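Local coordinates for protein putative phosphinothricin acetyltransferase YwnH (Bacillus subtilis, PDB 1VHS) that probably acetylates the herbicide phosphinothricin with acetyl-CoA, conferring resistance to it, as a GNAT-fold acetyltransferase of the PAT/BAR subfamily, at residues Phe70-Glu84 / Ile109-Phe121. Sequence-based numbering, arbitrary orientation.
Sequences FETFYGRPAYNKTAE and IAPNLGIRSLMAF
Phe70 packs against Ile109, at the end of helix 98-109, and the turn that follows it. Leu113 CD1 sits over the centre of one ring face, 3.7 Å from the centroid and 8° off the normal, a CH-pi contact. Ile115 CD1 approaches Phe70 CD2 obliquely at 3.6 Å and also rests on the methyl of Ala83. Leu118 CD1 meets the ring at its edge. Tyr55 of strand 54-58 adds to this closely packed apolar side.

Residues 82-84 and 117-121, parts of strands 82-89 and 117-123, run parallel and belong to one beta-alpha-beta unit of the acetyltransferase fold. Their register is set by Ala83 N to Ser117 O and by Met119 N to Ala83 O, both 2.9 Å. Lys81 O starts the pairing and accepts two backbone N-H groups. Arg116 N lies on a lone pair in the carbonyl plane at 2.7 Å, while Ser117 N is tilted 16° from that plane.

The other sheet face, with Thr82, Glu84, Ser117 and Met119, is partly exposed but has a tight spot. The selenomethionine side chain of Met119 bends at chi3 (-78°), and its CE meets Thr82 CG2 at 3.3 Å, closer than usual van der Waals contact. The same methyl touches Phe73 CD1. Met119 SE lies oblique to the Phe73 ring in a Met-aromatic contact.

The loose, solvent side is at Lys81 and Arg116. One water joins Arg116 NE, Thr82 OG1 and Ser117 OG. Lys81 CE lies over one face of the Arg116 guanidinium, offset toward its rim, while Lys81 NZ stays 4.4 Å from Arg116 NH1. Their like charges probably cost little where solvent can screen them. Lys81 O, with its two N-H donors, fixes the start of the strand pairing, while the charged pair at the rim probably adds little.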
# COMPACT_ATOMS: atom_id res chain seq x y z
N PHE A 70 2.71 -6.24 -0.83
CA PHE A 70 4.10 -6.13 -1.24
C PHE A 70 4.07 -6.49 -2.72
O PHE A 70 3.49 -7.51 -3.10
CB PHE A 70 5.01 -7.09 -0.48
CG PHE A 70 5.25 -6.71 0.95
CD1 PHE A 70 4.42 -7.19 1.96
CD2 PHE A 70 6.27 -5.83 1.27
CE1 PHE A 70 4.62 -6.80 3.29
CE2 PHE A 70 6.48 -5.43 2.60
CZ PHE A 70 5.65 -5.91 3.60
N GLU A 71 4.68 -5.66 -3.55
CA GLU A 71 4.67 -5.93 -4.99
C GLU A 71 6.05 -5.78 -5.58
O GLU A 71 6.89 -5.06 -5.05
CB GLU A 71 3.69 -4.98 -5.67
CG GLU A 71 2.24 -5.26 -5.29
CD GLU A 71 1.29 -4.15 -5.68
OE1 GLU A 71 1.36 -3.70 -6.85
OE2 GLU A 71 0.48 -3.73 -4.83
N THR A 72 6.29 -6.49 -6.68
CA THR A 72 7.58 -6.44 -7.35
C THR A 72 7.76 -5.07 -7.98
O THR A 72 6.77 -4.41 -8.34
CB THR A 72 7.68 -7.49 -8.47
OG1 THR A 72 6.67 -7.22 -9.46
CG2 THR A 72 7.48 -8.88 -7.92
N PHE A 73 9.00 -4.62 -8.10
CA PHE A 73 9.27 -3.33 -8.72
C PHE A 73 9.34 -3.55 -10.22
O PHE A 73 8.66 -2.87 -11.00
CB PHE A 73 10.61 -2.76 -8.23
CG PHE A 73 11.04 -1.53 -8.97
CD1 PHE A 73 10.31 -0.35 -8.87
CD2 PHE A 73 12.16 -1.56 -9.79
CE1 PHE A 73 10.69 0.79 -9.58
CE2 PHE A 73 12.56 -0.43 -10.50
CZ PHE A 73 11.82 0.75 -10.40
N TYR A 74 10.16 -4.52 -10.63
CA TYR A 74 10.32 -4.86 -12.03
C TYR A 74 10.58 -6.35 -12.16
O TYR A 74 11.44 -6.90 -11.46
CB TYR A 74 11.49 -4.07 -12.64
CG TYR A 74 11.55 -4.16 -14.15
CD1 TYR A 74 10.56 -3.58 -14.95
CD2 TYR A 74 12.59 -4.83 -14.79
CE1 TYR A 74 10.60 -3.67 -16.34
CE2 TYR A 74 12.65 -4.93 -16.18
CZ TYR A 74 11.65 -4.34 -16.95
OH TYR A 74 11.69 -4.44 -18.32
N GLY A 75 9.84 -7.00 -13.05
CA GLY A 75 10.00 -8.43 -13.26
C GLY A 75 11.34 -8.81 -13.87
O GLY A 75 11.40 -9.37 -14.96
N ARG A 76 12.41 -8.50 -13.15
CA ARG A 76 13.76 -8.80 -13.60
C ARG A 76 14.56 -9.18 -12.36
O ARG A 76 14.46 -8.53 -11.32
CB ARG A 76 14.37 -7.57 -14.27
CG ARG A 76 15.83 -7.72 -14.67
CD ARG A 76 16.35 -6.41 -15.27
NE ARG A 76 17.80 -6.40 -15.42
CZ ARG A 76 18.49 -5.35 -15.86
NH1 ARG A 76 17.87 -4.23 -16.19
NH2 ARG A 76 19.81 -5.42 -15.97
N PRO A 77 15.36 -10.25 -12.45
CA PRO A 77 16.18 -10.72 -11.34
C PRO A 77 17.01 -9.63 -10.67
O PRO A 77 17.17 -9.62 -9.46
CB PRO A 77 17.05 -11.80 -11.98
CG PRO A 77 16.12 -12.38 -13.00
CD PRO A 77 15.52 -11.14 -13.62
N ALA A 78 17.54 -8.71 -11.48
CA ALA A 78 18.36 -7.62 -10.95
C ALA A 78 17.63 -6.84 -9.87
O ALA A 78 18.26 -6.27 -8.98
CB ALA A 78 18.77 -6.68 -12.08
N TYR A 79 16.30 -6.81 -9.94
CA TYR A 79 15.51 -6.08 -8.95
C TYR A 79 14.82 -6.96 -7.91
O TYR A 79 13.96 -6.49 -7.18
CB TYR A 79 14.45 -5.22 -9.65
CG TYR A 79 15.02 -4.23 -10.64
CD1 TYR A 79 15.22 -4.59 -11.98
CD2 TYR A 79 15.39 -2.95 -10.24
CE1 TYR A 79 15.77 -3.68 -12.89
CE2 TYR A 79 15.93 -2.04 -11.14
CZ TYR A 79 16.13 -2.41 -12.46
OH TYR A 79 16.66 -1.50 -13.35
N ASN A 80 15.22 -8.23 -7.83
CA ASN A 80 14.63 -9.18 -6.88
C ASN A 80 14.56 -8.76 -5.41
O ASN A 80 13.69 -9.22 -4.68
CB ASN A 80 15.35 -10.53 -6.94
CG ASN A 80 15.05 -11.29 -8.20
OD1 ASN A 80 13.99 -11.13 -8.80
ND2 ASN A 80 15.99 -12.14 -8.61
N LYS A 81 15.49 -7.91 -4.97
CA LYS A 81 15.50 -7.47 -3.58
C LYS A 81 14.85 -6.12 -3.38
O LYS A 81 14.95 -5.53 -2.30
CB LYS A 81 16.94 -7.44 -3.06
CG LYS A 81 17.48 -8.81 -2.70
CD LYS A 81 18.96 -8.76 -2.34
CE LYS A 81 19.81 -8.70 -3.60
NZ LYS A 81 19.59 -9.90 -4.46
N THR A 82 14.17 -5.63 -4.41
CA THR A 82 13.51 -4.34 -4.34
C THR A 82 12.01 -4.54 -4.51
O THR A 82 11.56 -5.19 -5.46
CB THR A 82 14.06 -3.39 -5.43
OG1 THR A 82 15.46 -3.16 -5.19
CG2 THR A 82 13.33 -2.05 -5.41
N ALA A 83 11.23 -3.99 -3.59
CA ALA A 83 9.79 -4.13 -3.66
C ALA A 83 9.06 -2.86 -3.28
O ALA A 83 9.62 -1.94 -2.71
CB ALA A 83 9.34 -5.28 -2.74
N GLU A 84 7.77 -2.84 -3.61
CA GLU A 84 6.93 -1.71 -3.28
C GLU A 84 5.99 -2.16 -2.18
O GLU A 84 5.60 -3.33 -2.12
CB GLU A 84 6.11 -1.30 -4.51
CG GLU A 84 6.94 -0.72 -5.64
CD GLU A 84 6.30 -0.93 -7.00
OE1 GLU A 84 5.08 -0.71 -7.13
OE2 GLU A 84 7.03 -1.30 -7.94
N ILE A 109 8.00 -7.28 8.78
CA ILE A 109 7.88 -8.36 7.82
C ILE A 109 8.85 -8.31 6.64
O ILE A 109 9.46 -9.32 6.30
CB ILE A 109 6.43 -8.41 7.28
CG1 ILE A 109 5.49 -8.89 8.39
CG2 ILE A 109 6.35 -9.29 6.04
CD1 ILE A 109 4.02 -8.89 7.98
N ALA A 110 9.01 -7.14 6.04
CA ALA A 110 9.86 -6.96 4.87
C ALA A 110 11.21 -7.68 4.85
O ALA A 110 11.53 -8.37 3.88
CB ALA A 110 10.06 -5.47 4.60
N PRO A 111 12.03 -7.53 5.90
CA PRO A 111 13.33 -8.20 5.94
C PRO A 111 13.24 -9.71 5.79
O PRO A 111 14.10 -10.34 5.16
CB PRO A 111 13.89 -7.79 7.31
CG PRO A 111 13.29 -6.45 7.52
CD PRO A 111 11.85 -6.67 7.08
N ASN A 112 12.20 -10.31 6.36
CA ASN A 112 12.03 -11.75 6.26
C ASN A 112 11.56 -12.18 4.88
O ASN A 112 11.56 -13.37 4.56
CB ASN A 112 11.05 -12.24 7.33
CG ASN A 112 11.61 -12.09 8.74
OD1 ASN A 112 11.57 -11.01 9.33
ND2 ASN A 112 12.15 -13.18 9.27
N LEU A 113 11.15 -11.22 4.06
CA LEU A 113 10.71 -11.51 2.70
C LEU A 113 11.89 -11.41 1.74
O LEU A 113 11.75 -11.64 0.54
CB LEU A 113 9.60 -10.54 2.28
CG LEU A 113 8.32 -10.57 3.12
CD1 LEU A 113 7.36 -9.50 2.62
CD2 LEU A 113 7.68 -11.95 3.04
N GLY A 114 13.05 -11.06 2.28
CA GLY A 114 14.24 -10.92 1.45
C GLY A 114 14.31 -9.57 0.75
O GLY A 114 15.07 -9.39 -0.19
N ILE A 115 13.51 -8.62 1.22
CA ILE A 115 13.49 -7.29 0.63
C ILE A 115 14.58 -6.40 1.22
O ILE A 115 14.67 -6.24 2.44
CB ILE A 115 12.13 -6.61 0.88
CG1 ILE A 115 11.02 -7.42 0.20
CG2 ILE A 115 12.16 -5.18 0.34
CD1 ILE A 115 9.63 -7.03 0.65
N ARG A 116 15.41 -5.83 0.35
CA ARG A 116 16.49 -4.95 0.77
C ARG A 116 16.10 -3.48 0.63
O ARG A 116 16.42 -2.65 1.48
CB ARG A 116 17.76 -5.22 -0.05
CG ARG A 116 18.88 -4.22 0.21
CD ARG A 116 20.20 -4.70 -0.38
NE ARG A 116 20.11 -4.96 -1.81
CZ ARG A 116 21.09 -5.50 -2.53
NH1 ARG A 116 20.93 -5.71 -3.83
NH2 ARG A 116 22.23 -5.84 -1.95
N SER A 117 15.40 -3.16 -0.46
CA SER A 117 14.96 -1.78 -0.71
C SER A 117 13.45 -1.78 -0.84
O SER A 117 12.88 -2.49 -1.67
CB SER A 117 15.59 -1.23 -2.00
OG SER A 117 17.01 -1.29 -1.93
N LEU A 118 12.79 -0.98 -0.01
CA LEU A 118 11.34 -0.91 -0.03
C LEU A 118 10.92 0.50 -0.45
O LEU A 118 11.40 1.47 0.10
CB LEU A 118 10.79 -1.25 1.36
CG LEU A 118 9.30 -1.50 1.52
CD1 LEU A 118 8.88 -2.65 0.61
CD2 LEU A 118 8.99 -1.82 2.98
N MSE A 119 10.03 0.60 -1.43
CA MSE A 119 9.55 1.89 -1.91
C MSE A 119 8.04 2.05 -1.74
O MSE A 119 7.29 1.07 -1.75
CB MSE A 119 9.90 2.07 -3.39
CG MSE A 119 11.38 2.32 -3.66
SE MSE A 119 11.73 2.54 -5.56
CE MSE A 119 11.66 0.73 -6.02
N ALA A 120 7.61 3.29 -1.60
CA ALA A 120 6.20 3.62 -1.44
C ALA A 120 5.85 4.75 -2.40
O ALA A 120 6.59 5.72 -2.52
CB ALA A 120 5.91 4.06 0.00
N PHE A 121 4.73 4.61 -3.10
CA PHE A 121 4.27 5.61 -4.06
C PHE A 121 3.14 6.40 -3.41
O PHE A 121 2.05 5.87 -3.19
CB PHE A 121 3.78 4.93 -5.34
CG PHE A 121 4.88 4.29 -6.14
CD1 PHE A 121 5.71 3.34 -5.56
CD2 PHE A 121 5.08 4.64 -7.47
CE1 PHE A 121 6.74 2.74 -6.30
CE2 PHE A 121 6.11 4.05 -8.22
CZ PHE A 121 6.94 3.10 -7.63
O HOH W 1 17.75 -3.55 -3.21